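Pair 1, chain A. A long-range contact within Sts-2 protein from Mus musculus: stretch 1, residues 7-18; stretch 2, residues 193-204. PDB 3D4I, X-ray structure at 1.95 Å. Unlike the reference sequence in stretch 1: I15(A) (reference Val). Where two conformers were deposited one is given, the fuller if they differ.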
# COMPACT_ATOMS: atom_id res chain seq x y z
N ILE A 7 -11.97 34.62 4.54
CA ILE A 7 -10.52 34.68 4.69
C ILE A 7 -9.95 33.29 4.97
O ILE A 7 -10.55 32.50 5.72
CB ILE A 7 -10.08 35.70 5.78
CG1 ILE A 7 -10.83 35.46 7.09
CG2 ILE A 7 -10.27 37.14 5.29
CD1 ILE A 7 -10.19 36.10 8.31
N SER A 8 -8.82 32.96 4.36
CA SER A 8 -8.20 31.65 4.54
C SER A 8 -7.68 31.52 5.97
O SER A 8 -7.33 32.53 6.60
CB SER A 8 -7.09 31.41 3.51
OG SER A 8 -6.23 32.53 3.45
N ARG A 9 -7.63 30.29 6.48
CA ARG A 9 -7.24 30.06 7.87
C ARG A 9 -5.99 29.21 7.94
O ARG A 9 -5.85 28.23 7.19
CB ARG A 9 -8.38 29.38 8.64
CG ARG A 9 -9.54 30.32 8.95
CD ARG A 9 -10.78 29.57 9.41
NE ARG A 9 -11.89 30.51 9.59
CZ ARG A 9 -12.47 30.81 10.76
NH1 ARG A 9 -12.08 30.22 11.88
NH2 ARG A 9 -13.46 31.69 10.79
N ARG A 10 -5.09 29.61 8.82
CA ARG A 10 -3.92 28.83 9.15
C ARG A 10 -4.32 27.43 9.65
O ARG A 10 -5.21 27.29 10.49
CB ARG A 10 -3.12 29.55 10.23
CG ARG A 10 -1.66 29.21 10.16
CD ARG A 10 -0.88 29.89 11.21
NE ARG A 10 0.47 29.35 11.19
CZ ARG A 10 1.42 29.64 12.07
NH1 ARG A 10 1.18 30.47 13.08
NH2 ARG A 10 2.63 29.08 11.94
N GLY A 11 -3.62 26.40 9.16
CA GLY A 11 -3.92 25.03 9.59
C GLY A 11 -2.70 24.29 10.14
O GLY A 11 -1.56 24.56 9.73
N ILE A 12 -2.96 23.37 11.06
CA ILE A 12 -1.93 22.46 11.59
C ILE A 12 -2.49 21.05 11.42
O ILE A 12 -3.56 20.74 11.94
CB ILE A 12 -1.63 22.74 13.07
CG1 ILE A 12 -0.72 23.98 13.21
CG2 ILE A 12 -0.97 21.50 13.76
CD1 ILE A 12 0.75 23.66 13.03
N LEU A 13 -1.78 20.22 10.65
CA LEU A 13 -2.26 18.89 10.30
C LEU A 13 -1.25 17.90 10.84
O LEU A 13 -0.12 17.80 10.35
CB LEU A 13 -2.43 18.73 8.77
CG LEU A 13 -2.95 17.37 8.27
CD1 LEU A 13 -4.34 17.06 8.83
CD2 LEU A 13 -2.96 17.40 6.73
N VAL A 14 -1.67 17.19 11.88
CA VAL A 14 -0.79 16.27 12.58
C VAL A 14 -1.07 14.92 11.96
O VAL A 14 -2.24 14.53 11.85
CB VAL A 14 -1.06 16.23 14.09
CG1 VAL A 14 -0.06 15.28 14.76
CG2 VAL A 14 -0.93 17.65 14.70
N ILE A 15 0.00 14.26 11.56
CA ILE A 15 -0.05 13.05 10.74
C ILE A 15 0.85 11.98 11.36
O ILE A 15 2.06 12.21 11.58
CB ILE A 15 0.45 13.36 9.29
CG1 ILE A 15 -0.42 14.47 8.64
CG2 ILE A 15 0.34 12.10 8.37
CD1 ILE A 15 0.10 14.99 7.33
N ARG A 16 0.28 10.79 11.57
CA ARG A 16 1.05 9.65 12.05
C ARG A 16 1.86 9.03 10.91
O ARG A 16 1.42 8.95 9.76
CB ARG A 16 0.16 8.60 12.73
CG ARG A 16 0.97 7.57 13.56
CD ARG A 16 0.29 6.19 13.38
NE ARG A 16 0.83 5.11 14.21
CZ ARG A 16 1.42 4.03 13.73
NH1 ARG A 16 1.62 3.86 12.40
NH2 ARG A 16 1.84 3.11 14.61
N HIS A 17 3.07 8.59 11.24
CA HIS A 17 3.92 7.95 10.26
C HIS A 17 3.23 6.70 9.67
O HIS A 17 2.32 6.13 10.27
CB HIS A 17 5.27 7.56 10.92
CG HIS A 17 5.13 6.65 12.11
ND1 HIS A 17 4.84 5.31 11.99
CD2 HIS A 17 5.25 6.90 13.44
CE1 HIS A 17 4.79 4.77 13.20
NE2 HIS A 17 5.03 5.71 14.09
N GLY A 18 3.71 6.26 8.52
CA GLY A 18 3.25 5.01 7.90
C GLY A 18 3.70 3.76 8.62
O GLY A 18 4.43 3.80 9.63
N ASP A 193 1.45 33.33 8.56
CA ASP A 193 1.21 32.27 7.56
C ASP A 193 -0.26 31.86 7.45
O ASP A 193 -0.94 31.72 8.48
CB ASP A 193 2.04 31.03 7.91
CG ASP A 193 2.11 30.04 6.77
OD1 ASP A 193 2.07 30.46 5.60
OD2 ASP A 193 2.22 28.83 7.07
N MET A 194 -0.75 31.65 6.23
CA MET A 194 -2.16 31.27 6.03
C MET A 194 -2.44 29.90 5.37
O MET A 194 -3.60 29.59 5.02
CB MET A 194 -2.96 32.40 5.37
CG MET A 194 -3.15 33.59 6.31
SD MET A 194 -3.75 35.12 5.58
CE MET A 194 -5.34 35.29 6.40
N GLY A 195 -1.41 29.08 5.23
CA GLY A 195 -1.61 27.72 4.74
C GLY A 195 -1.49 26.69 5.85
O GLY A 195 -1.62 27.01 7.05
N ILE A 196 -1.25 25.45 5.44
CA ILE A 196 -1.16 24.33 6.36
C ILE A 196 0.27 23.94 6.67
O ILE A 196 1.09 23.76 5.77
CB ILE A 196 -1.94 23.09 5.82
CG1 ILE A 196 -3.40 23.45 5.52
CG2 ILE A 196 -1.81 21.87 6.80
CD1 ILE A 196 -4.21 22.29 4.91
N THR A 197 0.57 23.79 7.96
CA THR A 197 1.82 23.21 8.41
C THR A 197 1.61 21.73 8.75
O THR A 197 0.71 21.38 9.51
CB THR A 197 2.33 23.94 9.67
OG1 THR A 197 2.62 25.30 9.34
CG2 THR A 197 3.61 23.27 10.22
N LEU A 198 2.47 20.86 8.20
CA LEU A 198 2.39 19.43 8.55
C LEU A 198 3.27 19.12 9.75
O LEU A 198 4.39 19.60 9.84
CB LEU A 198 2.78 18.57 7.34
CG LEU A 198 2.15 18.86 5.96
CD1 LEU A 198 2.62 17.81 4.94
CD2 LEU A 198 0.64 18.88 5.99
N ILE A 199 2.74 18.33 10.68
CA ILE A 199 3.45 17.86 11.84
C ILE A 199 3.46 16.33 11.70
O ILE A 199 2.48 15.67 12.00
CB ILE A 199 2.75 18.27 13.19
CG1 ILE A 199 2.54 19.80 13.30
CG2 ILE A 199 3.48 17.69 14.41
CD1 ILE A 199 3.79 20.64 13.25
N VAL A 200 4.58 15.78 11.22
CA VAL A 200 4.63 14.36 10.90
C VAL A 200 5.33 13.65 12.05
O VAL A 200 6.53 13.85 12.28
CB VAL A 200 5.41 14.09 9.60
CG1 VAL A 200 5.38 12.57 9.27
CG2 VAL A 200 4.82 14.92 8.44
N SER A 201 4.57 12.85 12.78
CA SER A 201 5.01 12.41 14.10
C SER A 201 4.38 11.06 14.43
O SER A 201 4.14 10.24 13.53
CB SER A 201 4.66 13.51 15.14
OG SER A 201 5.17 13.20 16.43
N HIS A 202 4.12 10.85 15.72
CA HIS A 202 3.74 9.58 16.32
C HIS A 202 2.28 9.63 16.71
O HIS A 202 1.69 10.71 16.73
CB HIS A 202 4.60 9.35 17.57
CG HIS A 202 6.07 9.40 17.28
ND1 HIS A 202 6.79 8.29 16.87
CD2 HIS A 202 6.94 10.44 17.26
CE1 HIS A 202 8.05 8.64 16.65
NE2 HIS A 202 8.16 9.94 16.86
N SER A 203 1.69 8.48 17.01
CA SER A 203 0.27 8.44 17.40
C SER A 203 0.02 9.38 18.59
O SER A 203 -0.96 10.11 18.61
CB SER A 203 -0.13 7.02 17.77
OG SER A 203 -0.19 6.21 16.60
N SER A 204 0.93 9.37 19.55
CA SER A 204 0.83 10.27 20.72
C SER A 204 0.63 11.76 20.37
O SER A 204 -0.08 12.49 21.09
CB SER A 204 2.08 10.13 21.58
OG SER A 204 3.23 10.15 20.77
O HOH W 1 0.69 27.19 8.94
O HOH W 2 3.22 6.04 16.37

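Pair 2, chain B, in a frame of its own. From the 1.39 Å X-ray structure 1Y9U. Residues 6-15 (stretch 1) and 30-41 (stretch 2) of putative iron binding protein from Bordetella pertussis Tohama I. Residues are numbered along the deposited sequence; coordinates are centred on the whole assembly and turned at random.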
# COMPACT_ATOMS: atom_id res chain seq x y z
N ASP B 6 -25.08 -19.47 6.97
CA ASP B 6 -25.72 -18.22 7.46
C ASP B 6 -24.98 -16.95 7.00
O ASP B 6 -25.21 -16.52 5.89
CB ASP B 6 -25.96 -18.26 8.98
CG ASP B 6 -27.44 -18.33 9.34
OD1 ASP B 6 -28.17 -19.17 8.75
OD2 ASP B 6 -27.96 -17.59 10.21
N GLU B 7 -24.09 -16.37 7.81
CA GLU B 7 -23.56 -15.02 7.56
C GLU B 7 -22.14 -14.75 8.06
O GLU B 7 -21.55 -15.49 8.86
CB GLU B 7 -24.52 -13.95 8.12
CG GLU B 7 -24.61 -13.93 9.64
CD GLU B 7 -25.48 -12.80 10.19
OE1 GLU B 7 -26.07 -12.03 9.40
OE2 GLU B 7 -25.55 -12.69 11.43
N VAL B 8 -21.60 -13.63 7.58
CA VAL B 8 -20.28 -13.15 7.96
C VAL B 8 -20.28 -11.63 7.78
O VAL B 8 -20.80 -11.12 6.78
CB VAL B 8 -19.16 -13.82 7.11
CG1 VAL B 8 -19.22 -13.41 5.64
CG2 VAL B 8 -17.79 -13.57 7.69
N SER B 9 -19.70 -10.94 8.74
CA SER B 9 -19.66 -9.48 8.72
C SER B 9 -18.24 -8.95 8.48
O SER B 9 -17.34 -9.20 9.25
CB SER B 9 -20.23 -8.90 10.01
OG SER B 9 -21.61 -9.22 10.13
N LEU B 10 -18.09 -8.21 7.39
CA LEU B 10 -16.81 -7.59 7.03
C LEU B 10 -16.84 -6.12 7.40
O LEU B 10 -17.59 -5.36 6.82
CB LEU B 10 -16.58 -7.73 5.53
CG LEU B 10 -15.33 -7.03 4.97
CD1 LEU B 10 -14.05 -7.64 5.53
CD2 LEU B 10 -15.34 -7.07 3.46
N TYR B 11 -16.02 -5.74 8.37
CA TYR B 11 -15.83 -4.32 8.69
C TYR B 11 -14.62 -3.85 7.89
O TYR B 11 -13.53 -4.39 8.06
CB TYR B 11 -15.52 -4.12 10.18
CG TYR B 11 -16.71 -4.18 11.13
CD1 TYR B 11 -17.79 -5.04 10.93
CD2 TYR B 11 -16.73 -3.38 12.26
CE1 TYR B 11 -18.84 -5.08 11.82
CE2 TYR B 11 -17.78 -3.43 13.16
CZ TYR B 11 -18.82 -4.27 12.92
OH TYR B 11 -19.86 -4.32 13.82
N THR B 12 -14.81 -2.84 7.05
CA THR B 12 -13.79 -2.41 6.10
C THR B 12 -13.66 -0.90 6.02
O THR B 12 -14.66 -0.20 5.96
CB THR B 12 -14.09 -2.96 4.70
OG1 THR B 12 -13.16 -2.40 3.75
CG2 THR B 12 -15.52 -2.59 4.23
N THR B 13 -12.42 -0.42 5.99
CA THR B 13 -12.15 0.99 5.76
C THR B 13 -11.94 1.27 4.28
O THR B 13 -11.73 2.43 3.87
CB THR B 13 -10.94 1.47 6.56
OG1 THR B 13 -9.74 0.90 6.01
CG2 THR B 13 -10.98 1.02 8.04
N ARG B 14 -11.93 0.21 3.46
CA ARG B 14 -11.90 0.33 2.00
C ARG B 14 -13.30 0.47 1.45
O ARG B 14 -14.19 -0.30 1.86
CB ARG B 14 -11.24 -0.90 1.38
CG ARG B 14 -9.87 -1.22 1.93
CD ARG B 14 -8.95 -1.83 0.89
NE ARG B 14 -8.43 -0.77 0.01
CZ ARG B 14 -7.46 -0.94 -0.88
NH1 ARG B 14 -6.92 -2.14 -1.08
NH2 ARG B 14 -7.04 0.07 -1.59
N GLU B 15 -13.49 1.37 0.48
CA GLU B 15 -14.83 1.70 -0.04
C GLU B 15 -15.44 0.38 -0.48
O GLU B 15 -14.79 -0.36 -1.22
CB GLU B 15 -14.80 2.64 -1.27
CG GLU B 15 -14.07 3.99 -1.20
CD GLU B 15 -14.36 4.84 0.03
OE1 GLU B 15 -13.63 4.68 1.04
OE2 GLU B 15 -15.27 5.72 -0.03
N SER B 30 -20.99 -19.65 -1.99
CA SER B 30 -20.98 -20.27 -0.68
C SER B 30 -22.35 -20.38 0.00
O SER B 30 -22.56 -21.23 0.88
CB SER B 30 -20.02 -19.51 0.24
OG SER B 30 -20.60 -18.27 0.66
N GLY B 31 -23.27 -19.52 -0.39
CA GLY B 31 -24.53 -19.36 0.35
C GLY B 31 -24.44 -18.61 1.66
O GLY B 31 -25.41 -18.55 2.41
N ILE B 32 -23.28 -18.03 1.96
CA ILE B 32 -23.07 -17.25 3.17
C ILE B 32 -23.37 -15.79 2.82
O ILE B 32 -22.80 -15.24 1.89
CB ILE B 32 -21.62 -17.38 3.67
CG1 ILE B 32 -21.28 -18.84 4.00
CG2 ILE B 32 -21.40 -16.48 4.89
CD1 ILE B 32 -19.78 -19.11 4.10
N LYS B 33 -24.32 -15.19 3.54
CA LYS B 33 -24.64 -13.78 3.38
C LYS B 33 -23.46 -12.97 3.92
O LYS B 33 -22.99 -13.23 5.01
CB LYS B 33 -25.93 -13.46 4.17
CG LYS B 33 -26.30 -11.97 4.26
CD LYS B 33 -27.60 -11.75 5.06
CE LYS B 33 -27.47 -12.20 6.53
NZ LYS B 33 -28.50 -11.61 7.46
N VAL B 34 -22.99 -12.01 3.13
CA VAL B 34 -21.93 -11.11 3.57
C VAL B 34 -22.53 -9.76 3.95
O VAL B 34 -23.20 -9.14 3.14
CB VAL B 34 -20.88 -10.92 2.47
CG1 VAL B 34 -19.79 -9.98 2.94
CG2 VAL B 34 -20.28 -12.28 2.09
N ASN B 35 -22.29 -9.34 5.19
CA ASN B 35 -22.67 -8.00 5.65
C ASN B 35 -21.46 -7.10 5.54
O ASN B 35 -20.47 -7.31 6.22
CB ASN B 35 -23.12 -8.04 7.10
CG ASN B 35 -24.25 -9.04 7.33
OD1 ASN B 35 -25.24 -9.04 6.61
ND2 ASN B 35 -24.06 -9.92 8.30
N THR B 36 -21.56 -6.11 4.67
CA THR B 36 -20.46 -5.18 4.42
C THR B 36 -20.72 -3.95 5.27
O THR B 36 -21.72 -3.27 5.08
CB THR B 36 -20.39 -4.78 2.94
OG1 THR B 36 -20.15 -5.93 2.11
CG2 THR B 36 -19.18 -3.87 2.68
N VAL B 37 -19.81 -3.69 6.21
CA VAL B 37 -19.89 -2.55 7.12
C VAL B 37 -18.71 -1.62 6.84
O VAL B 37 -17.59 -1.90 7.23
CB VAL B 37 -19.90 -2.99 8.59
CG1 VAL B 37 -19.92 -1.77 9.52
CG2 VAL B 37 -21.12 -3.89 8.87
N PHE B 38 -19.01 -0.49 6.20
CA PHE B 38 -18.00 0.49 5.84
C PHE B 38 -17.70 1.37 7.05
O PHE B 38 -18.61 2.03 7.62
CB PHE B 38 -18.50 1.32 4.67
CG PHE B 38 -17.56 2.42 4.24
CD1 PHE B 38 -16.22 2.18 3.99
CD2 PHE B 38 -18.04 3.72 4.07
CE1 PHE B 38 -15.38 3.20 3.60
CE2 PHE B 38 -17.18 4.74 3.68
CZ PHE B 38 -15.87 4.47 3.44
N VAL B 39 -16.44 1.39 7.46
CA VAL B 39 -15.97 2.21 8.57
C VAL B 39 -14.89 3.17 8.06
O VAL B 39 -13.70 2.83 8.00
CB VAL B 39 -15.42 1.33 9.72
CG1 VAL B 39 -15.03 2.18 10.91
CG2 VAL B 39 -16.45 0.26 10.13
N LYS B 40 -15.31 4.38 7.69
CA LYS B 40 -14.42 5.35 7.04
C LYS B 40 -13.13 5.62 7.85
O LYS B 40 -12.01 5.61 7.32
CB LYS B 40 -15.18 6.65 6.73
CG LYS B 40 -15.94 7.28 7.91
CD LYS B 40 -17.47 7.34 7.71
CE LYS B 40 -18.20 6.12 8.29
NZ LYS B 40 -19.60 6.45 8.66
N ASP B 41 -13.28 5.83 9.15
CA ASP B 41 -12.13 5.93 10.05
C ASP B 41 -12.48 5.44 11.45
O ASP B 41 -13.64 5.20 11.76
CB ASP B 41 -11.59 7.37 10.08
CG ASP B 41 -10.10 7.43 9.78
OD1 ASP B 41 -9.30 6.90 10.58
OD2 ASP B 41 -9.64 7.99 8.75
O HOH W 3 -11.32 4.88 4.90

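Both pairs are built from two parallel β-strands joined edge to edge, and the backbones superpose to an RMSD of 0.4 Å over 14 central residues. The strand directions diverge by 23° in pair 1 and 21° in pair 2. In each, hydrogen bonds alternate between the strands in the same register. In pair 1, L13(A) N donates to T197(A) O (3.0 Å) and I199(A) N to L13(A) O (2.9 Å); at the matching positions of pair 2, L10(B) N donates to N35(B) O (2.8 Å) and V37(B) N to L10(B) O (2.8 Å). The leucines L13(A) and L10(B) coincide and adopt the same rotamer, t for chi1 and p for chi2.

The face carrying I12(A), V14(A), T197(A) and I199(A) is largely apolar in pair 1. I12(A) CG2 lies 3.9 Å from I199(A) CG1, and V14(A) CG2 packs 4.0 Å from I199(A) CB. In pair 2, S9(B) and N35(B) replace I12(A) and T197(A), and packing gives way to polar contacts: N35(B) ND2 donates both to S9(B) OG and to E7(B) OE1, each at 3.1 Å. One step along, Y11(B) takes the place of V14(A) and V37(B) that of I199(A). The valine lies over the face of the tyrosine ring, its CG1 4.1 Å from the Y11(B) ring centroid, so an aromatic surface serves where pair 1 uses two aliphatic side chains.

The opposite face differs as well. G11(A) has no side chain, whereas its counterpart V8(B) places CG1 3.9 Å from V34(B) CG2. In pair 1, L13(A) CD2 and I15(A) CD1 approach L198(A) CD2 at 4.0 and 4.1 Å. At the positions of I15(A) and L198(A), pair 2 has T12(B) and T36(B), whose CG2 atoms are 4.2 Å apart. F38(B), matching V200(A), starts out on the face of V34(B) and T36(B), but the end of its ring comes nearer to stretch 1, with F38(B) CZ 3.3 Å from E15(B) OE1.

Charged groups near the start of the strands are also handled differently. R10(A) and E7(B) superpose, but E7(B) OE1 forms a salt bridge with K33(B) NZ at 3.1 Å, while the matching G195(A) offers no side chain. R10(A) instead works through water 1, which accepts from R10(A) NE (3.1 Å) and T197(A) OG1 (2.7 Å) and donates to D193(A) OD2 (2.9 Å) and G195(A) O (3.0 Å). Further along, R16(A) NE donates to S203(A) OG (2.8 Å); the matching T13(B) instead brings its CG2 to 3.3 Å from V39(B) O.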